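Local structure of putative OmpA family lipoprotein (Burkholderia cenocepacia, 5LKW) at residues R48-R59 against W110-Q121; N65-E74 against E91-K99. The protein probably belongs to the Tol-Pal system that maintains outer-membrane integrity and assists cell division, its periplasmic OmpA-like domain holding the peptidoglycan amino acid diaminopimelate. All coordinates share one frame; numbering follows the deposited sequence.

Interaction 1. Residues R48-R59 against W110-Q121. With API (2,6-diaminopimelic acid), chain C.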
loop_
_atom_site.group_PDB
_atom_site.type_symbol
_atom_site.label_atom_id
_atom_site.label_comp_id
_atom_site.label_asym_id
_atom_site.label_seq_id
_atom_site.Cartn_x
_atom_site.Cartn_y
_atom_site.Cartn_z
ATOM N N ARG A 48 -11.425 -4.600 12.441
ATOM C CA ARG A 48 -10.807 -4.670 11.106
ATOM C C ARG A 48 -9.301 -4.526 11.094
ATOM O O ARG A 48 -8.764 -3.549 11.572
ATOM C CB ARG A 48 -11.405 -3.620 10.170
ATOM C CG ARG A 48 -12.643 -4.081 9.491
ATOM C CD ARG A 48 -12.300 -5.280 8.602
ATOM N NE ARG A 48 -13.436 -5.644 7.767
ATOM C CZ ARG A 48 -13.468 -6.687 6.947
ATOM N NH1 ARG A 48 -12.413 -7.491 6.816
ATOM N NH2 ARG A 48 -14.554 -6.902 6.236
ATOM N N HIS A 49 -8.648 -5.521 10.503
ATOM C CA HIS A 49 -7.220 -5.542 10.312
ATOM C C HIS A 49 -6.840 -5.458 8.814
ATOM O O HIS A 49 -7.483 -6.069 7.964
ATOM C CB HIS A 49 -6.637 -6.777 10.981
ATOM C CG HIS A 49 -6.520 -6.642 12.471
ATOM N ND1 HIS A 49 -7.568 -6.218 13.265
ATOM C CD2 HIS A 49 -5.476 -6.854 13.308
ATOM C CE1 HIS A 49 -7.182 -6.188 14.528
ATOM N NE2 HIS A 49 -5.919 -6.579 14.582
ATOM N N VAL A 50 -5.789 -4.701 8.520
ATOM C CA VAL A 50 -5.362 -4.495 7.138
ATOM C C VAL A 50 -3.891 -4.877 7.084
ATOM O O VAL A 50 -3.105 -4.514 7.950
ATOM C CB VAL A 50 -5.607 -3.020 6.656
ATOM C CG1 VAL A 50 -4.768 -2.011 7.444
ATOM C CG2 VAL A 50 -5.356 -2.855 5.175
ATOM N N LEU A 51 -3.540 -5.643 6.063
ATOM C CA LEU A 51 -2.163 -5.932 5.783
ATOM C C LEU A 51 -1.720 -4.977 4.698
ATOM O O LEU A 51 -2.331 -4.929 3.642
ATOM C CB LEU A 51 -2.045 -7.360 5.268
ATOM C CG LEU A 51 -0.653 -7.877 5.023
ATOM C CD1 LEU A 51 0.109 -8.142 6.339
ATOM C CD2 LEU A 51 -0.805 -9.182 4.176
ATOM N N ILE A 52 -0.633 -4.255 4.928
ATOM C CA ILE A 52 -0.160 -3.299 3.924
ATOM C C ILE A 52 1.100 -3.901 3.315
ATOM O O ILE A 52 2.104 -3.992 3.981
ATOM C CB ILE A 52 0.173 -1.898 4.560
ATOM C CG1 ILE A 52 -1.080 -1.211 5.168
ATOM C CG2 ILE A 52 0.834 -0.930 3.533
ATOM C CD1 ILE A 52 -0.620 -0.261 6.285
ATOM N N GLN A 53 1.024 -4.310 2.046
ATOM C CA GLN A 53 2.094 -4.994 1.297
ATOM C C GLN A 53 2.766 -4.031 0.284
ATOM O O GLN A 53 2.111 -3.550 -0.662
ATOM C CB GLN A 53 1.517 -6.144 0.476
ATOM C CG GLN A 53 0.651 -7.146 1.214
ATOM C CD GLN A 53 0.387 -8.361 0.359
ATOM O OE1 GLN A 53 -0.193 -8.257 -0.721
ATOM N NE2 GLN A 53 0.820 -9.520 0.830
ATOM N N GLY A 54 4.051 -3.771 0.504
ATOM C CA GLY A 54 4.920 -3.024 -0.404
ATOM C C GLY A 54 5.582 -3.918 -1.461
ATOM O O GLY A 54 6.066 -5.006 -1.153
ATOM N N ASN A 55 5.577 -3.432 -2.686
ATOM C CA ASN A 55 6.060 -4.124 -3.892
ATOM C C ASN A 55 6.985 -3.109 -4.604
ATOM O O ASN A 55 6.901 -1.890 -4.361
ATOM C CB ASN A 55 4.906 -4.575 -4.821
ATOM C CG ASN A 55 3.916 -5.564 -4.147
ATOM O OD1 ASN A 55 4.090 -6.758 -4.265
ATOM N ND2 ASN A 55 2.912 -5.050 -3.420
ATOM N N THR A 56 7.874 -3.598 -5.465
ATOM C CA THR A 56 8.808 -2.740 -6.152
ATOM C C THR A 56 8.808 -3.218 -7.633
ATOM O O THR A 56 8.331 -4.313 -7.946
ATOM C CB THR A 56 10.257 -2.876 -5.578
ATOM O OG1 THR A 56 10.799 -4.161 -5.969
ATOM C CG2 THR A 56 10.305 -2.719 -4.058
ATOM N N ASP A 57 9.331 -2.439 -8.549
ATOM C CA ASP A 57 9.636 -3.084 -9.855
ATOM C C ASP A 57 10.950 -3.952 -9.776
ATOM O O ASP A 57 11.564 -4.047 -8.723
ATOM C CB ASP A 57 9.591 -2.115 -11.049
ATOM C CG ASP A 57 10.697 -1.060 -10.989
ATOM O OD1 ASP A 57 11.879 -1.451 -10.904
ATOM O OD2 ASP A 57 10.400 0.162 -11.039
ATOM N N GLU A 58 11.299 -4.664 -10.854
ATOM C CA GLU A 58 12.293 -5.764 -10.784
ATOM C C GLU A 58 13.754 -5.249 -10.803
ATOM O O GLU A 58 14.752 -6.016 -10.589
ATOM C CB GLU A 58 12.043 -6.767 -11.918
ATOM C CG GLU A 58 12.296 -6.078 -13.337
ATOM C CD GLU A 58 11.683 -6.848 -14.520
ATOM O OE1 GLU A 58 11.533 -6.227 -15.589
ATOM O OE2 GLU A 58 11.385 -8.059 -14.418
ATOM N N ARG A 59 13.893 -3.959 -11.058
ATOM C CA ARG A 59 15.207 -3.387 -11.219
ATOM C C ARG A 59 15.867 -3.314 -9.854
ATOM O O ARG A 59 15.290 -2.816 -8.856
ATOM C CB ARG A 59 15.146 -2.001 -11.840
ATOM C CG ARG A 59 14.623 -1.964 -13.251
ATOM C CD ARG A 59 14.496 -0.487 -13.652
ATOM N NE ARG A 59 13.357 0.211 -13.019
ATOM C CZ ARG A 59 13.020 1.480 -13.271
ATOM N NH1 ARG A 59 13.738 2.210 -14.157
ATOM N NH2 ARG A 59 11.932 2.017 -12.684
ATOM N N TRP A 110 6.811 -1.786 -14.952
ATOM C CA TRP A 110 7.521 -1.388 -13.752
ATOM C C TRP A 110 6.679 -0.457 -12.867
ATOM O O TRP A 110 6.710 -0.586 -11.635
ATOM C CB TRP A 110 8.819 -0.694 -14.100
ATOM C CG TRP A 110 9.812 -1.648 -14.819
ATOM C CD1 TRP A 110 9.852 -3.004 -14.732
ATOM C CD2 TRP A 110 10.854 -1.281 -15.752
ATOM N NE1 TRP A 110 10.876 -3.511 -15.498
ATOM C CE2 TRP A 110 11.501 -2.486 -16.151
ATOM C CE3 TRP A 110 11.318 -0.056 -16.263
ATOM C CZ2 TRP A 110 12.566 -2.514 -17.095
ATOM C CZ3 TRP A 110 12.394 -0.079 -17.191
ATOM C CH2 TRP A 110 13.019 -1.301 -17.566
ATOM N N ALA A 111 5.997 0.505 -13.504
ATOM C CA ALA A 111 5.235 1.518 -12.765
ATOM C C ALA A 111 4.083 0.883 -12.006
ATOM O O ALA A 111 3.732 1.320 -10.886
ATOM C CB ALA A 111 4.745 2.661 -13.706
ATOM N N GLN A 112 3.498 -0.149 -12.612
ATOM C CA GLN A 112 2.400 -0.895 -12.022
ATOM C C GLN A 112 2.839 -1.689 -10.786
ATOM O O GLN A 112 1.991 -2.083 -10.002
ATOM C CB GLN A 112 1.868 -1.856 -13.073
ATOM C CG GLN A 112 1.165 -1.077 -14.288
ATOM C CD GLN A 112 0.664 -1.999 -15.398
ATOM O OE1 GLN A 112 -0.181 -2.891 -15.145
ATOM N NE2 GLN A 112 1.211 -1.824 -16.640
ATOM N N ASN A 113 4.147 -1.994 -10.685
ATOM C CA ASN A 113 4.671 -2.822 -9.634
ATOM C C ASN A 113 5.272 -2.059 -8.487
ATOM O O ASN A 113 5.595 -2.711 -7.490
ATOM C CB ASN A 113 5.679 -3.908 -10.129
ATOM C CG ASN A 113 5.053 -4.870 -11.176
ATOM O OD1 ASN A 113 3.837 -5.120 -11.187
ATOM N ND2 ASN A 113 5.888 -5.360 -12.085
ATOM N N ARG A 114 5.472 -0.723 -8.631
ATOM C CA ARG A 114 6.017 0.161 -7.562
ATOM C C ARG A 114 4.808 0.626 -6.787
ATOM O O ARG A 114 4.240 1.652 -7.107
ATOM C CB ARG A 114 6.695 1.373 -8.168
ATOM C CG ARG A 114 8.003 1.047 -8.952
ATOM C CD ARG A 114 8.776 2.359 -9.232
ATOM N NE ARG A 114 8.079 3.315 -10.108
ATOM C CZ ARG A 114 8.039 3.249 -11.442
ATOM N NH1 ARG A 114 8.679 2.245 -12.070
ATOM N NH2 ARG A 114 7.399 4.231 -12.162
ATOM N N ARG A 115 4.354 -0.218 -5.875
ATOM C CA ARG A 115 2.973 -0.206 -5.430
ATOM C C ARG A 115 2.868 -0.743 -4.026
ATOM O O ARG A 115 3.617 -1.671 -3.640
ATOM C CB ARG A 115 2.104 -1.105 -6.343
ATOM C CG ARG A 115 0.568 -0.864 -6.279
ATOM C CD ARG A 115 -0.235 -1.873 -7.240
ATOM N NE ARG A 115 -0.083 -3.199 -6.657
ATOM C CZ ARG A 115 0.782 -4.137 -7.023
ATOM N NH1 ARG A 115 1.579 -4.000 -8.100
ATOM N NH2 ARG A 115 0.863 -5.239 -6.270
ATOM N N ALA A 116 1.908 -0.194 -3.273
ATOM C CA ALA A 116 1.560 -0.747 -1.947
ATOM C C ALA A 116 0.095 -1.003 -1.911
ATOM O O ALA A 116 -0.676 -0.098 -2.279
ATOM C CB ALA A 116 1.958 0.266 -0.778
ATOM N N ASP A 117 -0.297 -2.223 -1.476
ATOM C CA ASP A 117 -1.697 -2.606 -1.393
ATOM C C ASP A 117 -2.169 -2.744 0.058
ATOM O O ASP A 117 -1.487 -3.375 0.897
ATOM C CB ASP A 117 -1.979 -3.975 -2.084
ATOM C CG ASP A 117 -1.514 -4.032 -3.532
ATOM O OD1 ASP A 117 -1.729 -3.046 -4.293
ATOM O OD2 ASP A 117 -0.965 -5.110 -3.910
ATOM N N LEU A 118 -3.408 -2.275 0.268
ATOM C CA LEU A 118 -4.133 -2.443 1.519
ATOM C C LEU A 118 -4.855 -3.748 1.369
ATOM O O LEU A 118 -5.781 -3.847 0.555
ATOM C CB LEU A 118 -5.124 -1.271 1.726
ATOM C CG LEU A 118 -4.619 0.133 2.162
ATOM C CD1 LEU A 118 -3.795 0.779 1.174
ATOM C CD2 LEU A 118 -5.791 1.086 2.370
ATOM N N VAL A 119 -4.434 -4.766 2.131
ATOM C CA VAL A 119 -5.080 -6.090 1.995
ATOM C C VAL A 119 -5.894 -6.377 3.284
ATOM O O VAL A 119 -5.349 -6.651 4.353
ATOM C CB VAL A 119 -4.053 -7.189 1.679
ATOM C CG1 VAL A 119 -4.760 -8.535 1.357
ATOM C CG2 VAL A 119 -3.040 -6.726 0.519
ATOM N N TYR A 120 -7.204 -6.270 3.167
ATOM C CA TYR A 120 -8.050 -6.238 4.344
ATOM C C TYR A 120 -8.272 -7.672 4.724
ATOM O O TYR A 120 -8.622 -8.489 3.852
ATOM C CB TYR A 120 -9.346 -5.516 4.029
ATOM C CG TYR A 120 -9.273 -4.008 4.246
ATOM C CD1 TYR A 120 -9.342 -3.474 5.549
ATOM C CD2 TYR A 120 -9.133 -3.112 3.165
ATOM C CE1 TYR A 120 -9.286 -2.106 5.775
ATOM C CE2 TYR A 120 -9.093 -1.726 3.367
ATOM C CZ TYR A 120 -9.176 -1.219 4.704
ATOM O OH TYR A 120 -9.164 0.145 5.018
ATOM N N GLN A 121 -7.988 -7.971 6.000
ATOM C CA GLN A 121 -8.046 -9.333 6.575
ATOM C C GLN A 121 -9.474 -9.809 6.829
ATOM O O GLN A 121 -10.354 -9.019 7.219
ATOM C CB GLN A 121 -7.255 -9.443 7.912
ATOM C CG GLN A 121 -5.732 -9.294 7.796
ATOM C CD GLN A 121 -5.181 -10.028 6.581
ATOM O OE1 GLN A 121 -5.075 -9.447 5.497
ATOM N NE2 GLN A 121 -4.846 -11.320 6.749
HETATM C C API C . 11.621 0.683 -7.564
HETATM C CA API C . 13.034 0.263 -7.892
HETATM C C3 API C . 13.727 0.940 -9.075
HETATM C C4 API C . 15.151 0.359 -9.202
HETATM C C5 API C . 16.275 1.407 -9.297
HETATM C C6 API C . 17.697 0.817 -9.242
HETATM O O API C . 10.834 -0.241 -7.408
HETATM O OXT API C . 11.216 1.860 -7.430
HETATM N N API C . 12.954 -1.163 -8.201
HETATM O O HOH W 1 1.939 -7.976 -4.992
HETATM O O HOH W 2 8.719 -5.334 -12.590
#
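Strands 50-55 and 115-120 pair antiparallel as the two inner strands of the four-stranded sheet, and the chain beyond Asn55 meets the end of helix 107-113 at the diaminopimelate pocket. Leu51 with Val119 and Gln53 with Asp117 are hydrogen-bonded pairs, each closed by two bonds; Leu51 N to Val119 O, at 2.7 Å, is nearly straight. On the face turned to helix 32-44, Val50 lays CG2 over the centre of the Tyr120 ring, a CH-pi contact 3.9 Å from the centroid. On the other face Arg115 grips Asp117 side-on, NE and NH2 taking one carboxylate oxygen each, while Ser17 also bonds OD1.

Past the strands, Asp57 sits at the centre of a salt-bridge network beside the ligand. A chi1 of 66° folds its carboxylate back over its own backbone, where OD1 can accept Arg59 N in an Asx turn. Arg59 also holds the carboxylate through NE and NH2, both arriving from above its plane. From the other segment, Arg114 NH1 reaches OD2 at 2.9 Å on the anti side, with the two planes almost perpendicular. The Arg59 guanidinium lies flat on Trp110, planes 14° apart, and Trp110 NE1 points straight at Glu58 OE1 (2.8 Å), an oxygen shared with His105.

The ligand joins this network: its amino nitrogen donates to Asp57 OD1 and Arg59 O, and its carboxylate oxygen O accepts Asp57 N at 2.9 Å. Buried Asp57 thus probably offsets the charge of two arginines, Arg59 NH2 and Arg114 NH1 lying 3.3 Å apart, while presenting an acceptor to the ligand's amine.

Interaction 2. Residues N65-E74 against E91-K99. With API (2,6-diaminopimelic acid), chain C.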
loop_
_atom_site.group_PDB
_atom_site.type_symbol
_atom_site.label_atom_id
_atom_site.label_comp_id
_atom_site.label_asym_id
_atom_site.label_seq_id
_atom_site.Cartn_x
_atom_site.Cartn_y
_atom_site.Cartn_z
ATOM N N ASN A 65 15.271 -4.125 -2.994
ATOM C CA ASN A 65 13.853 -4.016 -3.260
ATOM C C ASN A 65 12.986 -4.559 -2.137
ATOM O O ASN A 65 11.878 -4.080 -1.909
ATOM C CB ASN A 65 13.515 -4.777 -4.527
ATOM C CG ASN A 65 13.865 -3.969 -5.772
ATOM O OD1 ASN A 65 13.428 -2.814 -5.898
ATOM N ND2 ASN A 65 14.696 -4.546 -6.675
ATOM N N LEU A 66 13.504 -5.546 -1.430
ATOM C CA LEU A 66 12.886 -5.917 -0.176
ATOM C C LEU A 66 12.871 -4.720 0.784
ATOM O O LEU A 66 11.845 -4.449 1.384
ATOM C CB LEU A 66 13.626 -7.125 0.454
ATOM C CG LEU A 66 12.758 -7.894 1.425
ATOM C CD1 LEU A 66 11.748 -8.877 0.676
ATOM C CD2 LEU A 66 13.660 -8.627 2.468
ATOM N N ALA A 67 14.011 -4.036 0.944
ATOM C CA ALA A 67 14.103 -2.854 1.820
ATOM C C ALA A 67 13.183 -1.726 1.321
ATOM O O ALA A 67 12.435 -1.149 2.098
ATOM C CB ALA A 67 15.547 -2.359 1.928
ATOM N N LEU A 68 13.228 -1.456 0.004
ATOM C CA LEU A 68 12.352 -0.475 -0.621
ATOM C C LEU A 68 10.851 -0.827 -0.413
ATOM O O LEU A 68 10.032 0.014 0.040
ATOM C CB LEU A 68 12.716 -0.344 -2.122
ATOM C CG LEU A 68 11.811 0.604 -2.933
ATOM C CD1 LEU A 68 11.750 1.991 -2.262
ATOM C CD2 LEU A 68 12.348 0.723 -4.366
ATOM N N GLY A 69 10.470 -2.048 -0.733
ATOM C CA GLY A 69 9.077 -2.460 -0.475
ATOM C C GLY A 69 8.656 -2.198 0.976
ATOM O O GLY A 69 7.566 -1.738 1.212
ATOM N N GLN A 70 9.526 -2.515 1.949
ATOM C CA GLN A 70 9.221 -2.281 3.370
ATOM C C GLN A 70 8.932 -0.821 3.639
ATOM O O GLN A 70 7.926 -0.467 4.289
ATOM C CB GLN A 70 10.323 -2.872 4.319
ATOM C CG GLN A 70 9.929 -2.863 5.792
ATOM C CD GLN A 70 8.643 -3.646 6.127
ATOM O OE1 GLN A 70 8.403 -4.724 5.612
ATOM N NE2 GLN A 70 7.854 -3.121 7.068
ATOM N N LYS A 71 9.771 0.042 3.102
ATOM C CA LYS A 71 9.641 1.471 3.328
ATOM C C LYS A 71 8.343 2.025 2.722
ATOM O O LYS A 71 7.645 2.860 3.327
ATOM C CB LYS A 71 10.886 2.182 2.796
ATOM C CG LYS A 71 12.054 2.277 3.843
ATOM C CD LYS A 71 13.297 2.878 3.201
ATOM C CE LYS A 71 14.244 3.573 4.250
ATOM N NZ LYS A 71 14.369 2.664 5.438
ATOM N N ARG A 72 7.989 1.531 1.541
ATOM C CA ARG A 72 6.643 1.793 0.934
ATOM C C ARG A 72 5.471 1.348 1.857
ATOM O O ARG A 72 4.510 2.084 2.079
ATOM C CB ARG A 72 6.574 1.096 -0.435
ATOM C CG ARG A 72 7.546 1.712 -1.457
ATOM C CD ARG A 72 7.457 1.144 -2.869
ATOM N NE ARG A 72 8.176 2.027 -3.804
ATOM C CZ ARG A 72 8.788 1.639 -4.931
ATOM N NH1 ARG A 72 8.779 0.370 -5.362
ATOM N NH2 ARG A 72 9.402 2.541 -5.658
ATOM N N ALA A 73 5.549 0.163 2.435
ATOM C CA ALA A 73 4.409 -0.274 3.258
ATOM C C ALA A 73 4.300 0.624 4.530
ATOM O O ALA A 73 3.170 0.955 5.003
ATOM C CB ALA A 73 4.506 -1.777 3.577
ATOM N N GLU A 74 5.455 1.077 5.002
ATOM C CA GLU A 74 5.608 1.838 6.250
ATOM C C GLU A 74 5.165 3.265 6.051
ATOM O O GLU A 74 4.432 3.809 6.899
ATOM C CB GLU A 74 7.040 1.759 6.803
ATOM C CG GLU A 74 7.351 0.373 7.415
ATOM C CD GLU A 74 8.785 0.208 7.957
ATOM O OE1 GLU A 74 9.693 1.024 7.615
ATOM O OE2 GLU A 74 8.985 -0.791 8.697
ATOM N N GLU A 91 -0.533 -3.913 9.669
ATOM C CA GLU A 91 0.746 -4.613 9.606
ATOM C C GLU A 91 1.437 -4.238 8.275
ATOM O O GLU A 91 0.823 -4.396 7.214
ATOM C CB GLU A 91 0.534 -6.121 9.727
ATOM C CG GLU A 91 1.865 -6.909 9.900
ATOM C CD GLU A 91 1.614 -8.419 9.925
ATOM O OE1 GLU A 91 0.433 -8.791 10.063
ATOM O OE2 GLU A 91 2.560 -9.217 9.802
ATOM N N ALA A 92 2.656 -3.676 8.345
ATOM C CA ALA A 92 3.409 -3.287 7.115
ATOM C C ALA A 92 4.360 -4.429 6.779
ATOM O O ALA A 92 5.217 -4.771 7.590
ATOM C CB ALA A 92 4.206 -2.025 7.340
ATOM N N VAL A 93 4.183 -5.055 5.620
ATOM C CA VAL A 93 5.154 -6.053 5.118
ATOM C C VAL A 93 5.670 -5.740 3.693
ATOM O O VAL A 93 5.061 -4.952 2.948
ATOM C CB VAL A 93 4.557 -7.462 5.118
ATOM C CG1 VAL A 93 4.273 -7.891 6.541
ATOM C CG2 VAL A 93 3.275 -7.521 4.224
ATOM N N SER A 94 6.761 -6.384 3.311
ATOM C CA SER A 94 7.339 -6.238 1.957
ATOM C C SER A 94 7.372 -7.559 1.167
ATOM O O SER A 94 7.901 -8.559 1.676
ATOM C CB SER A 94 8.785 -5.782 2.036
ATOM O OG SER A 94 9.269 -5.435 0.710
ATOM N N LEU A 95 6.870 -7.519 -0.067
ATOM C CA LEU A 95 7.129 -8.523 -1.115
ATOM C C LEU A 95 8.286 -8.205 -2.094
ATOM O O LEU A 95 8.591 -8.987 -3.017
ATOM C CB LEU A 95 5.847 -8.805 -1.900
ATOM C CG LEU A 95 4.627 -9.098 -1.008
ATOM C CD1 LEU A 95 3.402 -9.267 -1.777
ATOM C CD2 LEU A 95 4.818 -10.294 -0.077
ATOM N N GLY A 96 8.959 -7.094 -1.874
ATOM C CA GLY A 96 10.051 -6.729 -2.716
ATOM C C GLY A 96 9.638 -6.767 -4.183
ATOM O O GLY A 96 8.549 -6.254 -4.571
ATOM N N LYS A 97 10.473 -7.417 -4.981
ATOM C CA LYS A 97 10.139 -7.614 -6.415
ATOM C C LYS A 97 9.499 -8.956 -6.758
ATOM O O LYS A 97 9.374 -9.274 -7.924
ATOM C CB LYS A 97 11.382 -7.398 -7.275
ATOM C CG LYS A 97 12.387 -8.468 -7.187
ATOM C CD LYS A 97 13.716 -7.849 -7.644
ATOM C CE LYS A 97 14.555 -8.842 -8.293
ATOM N NZ LYS A 97 15.570 -7.984 -8.950
ATOM N N GLU A 98 9.112 -9.731 -5.748
ATOM C CA GLU A 98 8.779 -11.167 -5.894
ATOM C C GLU A 98 7.399 -11.473 -6.474
ATOM O O GLU A 98 7.271 -12.495 -7.170
ATOM C CB GLU A 98 8.935 -11.893 -4.546
ATOM C CG GLU A 98 10.390 -11.987 -4.064
ATOM C CD GLU A 98 10.538 -12.274 -2.531
ATOM O OE1 GLU A 98 9.545 -12.694 -1.858
ATOM O OE2 GLU A 98 11.671 -12.071 -1.997
ATOM N N LYS A 99 6.391 -10.624 -6.185
ATOM C CA LYS A 99 5.040 -10.729 -6.738
ATOM C C LYS A 99 4.681 -9.626 -7.730
ATOM O O LYS A 99 3.737 -8.874 -7.489
ATOM C CB LYS A 99 3.936 -10.742 -5.654
ATOM C CG LYS A 99 4.205 -11.661 -4.475
ATOM C CD LYS A 99 4.422 -13.073 -4.931
ATOM C CE LYS A 99 4.811 -13.966 -3.764
ATOM N NZ LYS A 99 4.458 -15.362 -4.154
HETATM C C API C . 11.621 0.683 -7.564
HETATM C CA API C . 13.034 0.263 -7.892
HETATM C C3 API C . 13.727 0.940 -9.075
HETATM C C4 API C . 15.151 0.359 -9.202
HETATM C C5 API C . 16.275 1.407 -9.297
HETATM C C6 API C . 17.697 0.817 -9.242
HETATM O O API C . 10.834 -0.241 -7.408
HETATM O OXT API C . 11.216 1.860 -7.430
HETATM N N API C . 12.954 -1.163 -8.201
HETATM O O HOH W 3 8.145 -7.895 5.220
#
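Ser94 and Gln70 carry the polar part of this contact between helix 62-82 and the edge strand 90-96. With chi1 at -171°, Ser94 swings OG away from its own N and onto Leu66 O, donating at 2.8 Å in the carbonyl plane and on a lone pair; that oxygen also takes the helical bond from Gln70 N. The same hydroxyl accepts Gly96 N in an ST turn, tying the Ser94-Gly96 backbone to the helix. Gln70 bends at chi2 (59°) to bring NE2 over the carbonyl plane of Ala92, 3.2 Å from Ala92 O, and NE2 also donates to Glu74 OE2. A water bridges Gln70 OE1 and Ser94 N.

Close packing comes from small residues. Gly69 CA lies 3.2 Å from Ser94 OG, Gly96 CA makes a CA-H...O contact with Asn65 O, and Ala73 CB meets Ala92 CB at 3.8 Å.

Ligand contacts lie on the helix. Arg72 takes both oxygens of one diaminopimelate carboxylate, NH2 reaching OXT at 2.6 Å, and Asn65 OD1 accepts the ligand's amine while ND2 bonds Arg59 O. This is the helix-to-second-strand packing of a beta-alpha-beta unit, here in an OmpA-like domain whose helix supplies part of the diaminopimelate site.

How the interactions relate
Interactions 1 and 2 share one sheet and one pocket, their centres about 7 Å apart. Strand 50-55 lies between strands 115-120 and 90-96: antiparallel to the former, it runs parallel to the latter, with Ile52 N bonding Glu91 O at 2.7 Å. It also leads, through the turn bearing Asp57 and Arg59, into helix 62-82. At the pocket, Lys97 NZ lies 2.7 Å from Glu58 O, a probable hydrogen bond, and also bonds Gly60 O; Arg72 NH1 donates to Asn55 O. Segments 48-59 and 65-74 thus grip the same amine and the same carboxylate of the ligand, one from each contact. Asp23 N adds a further bond.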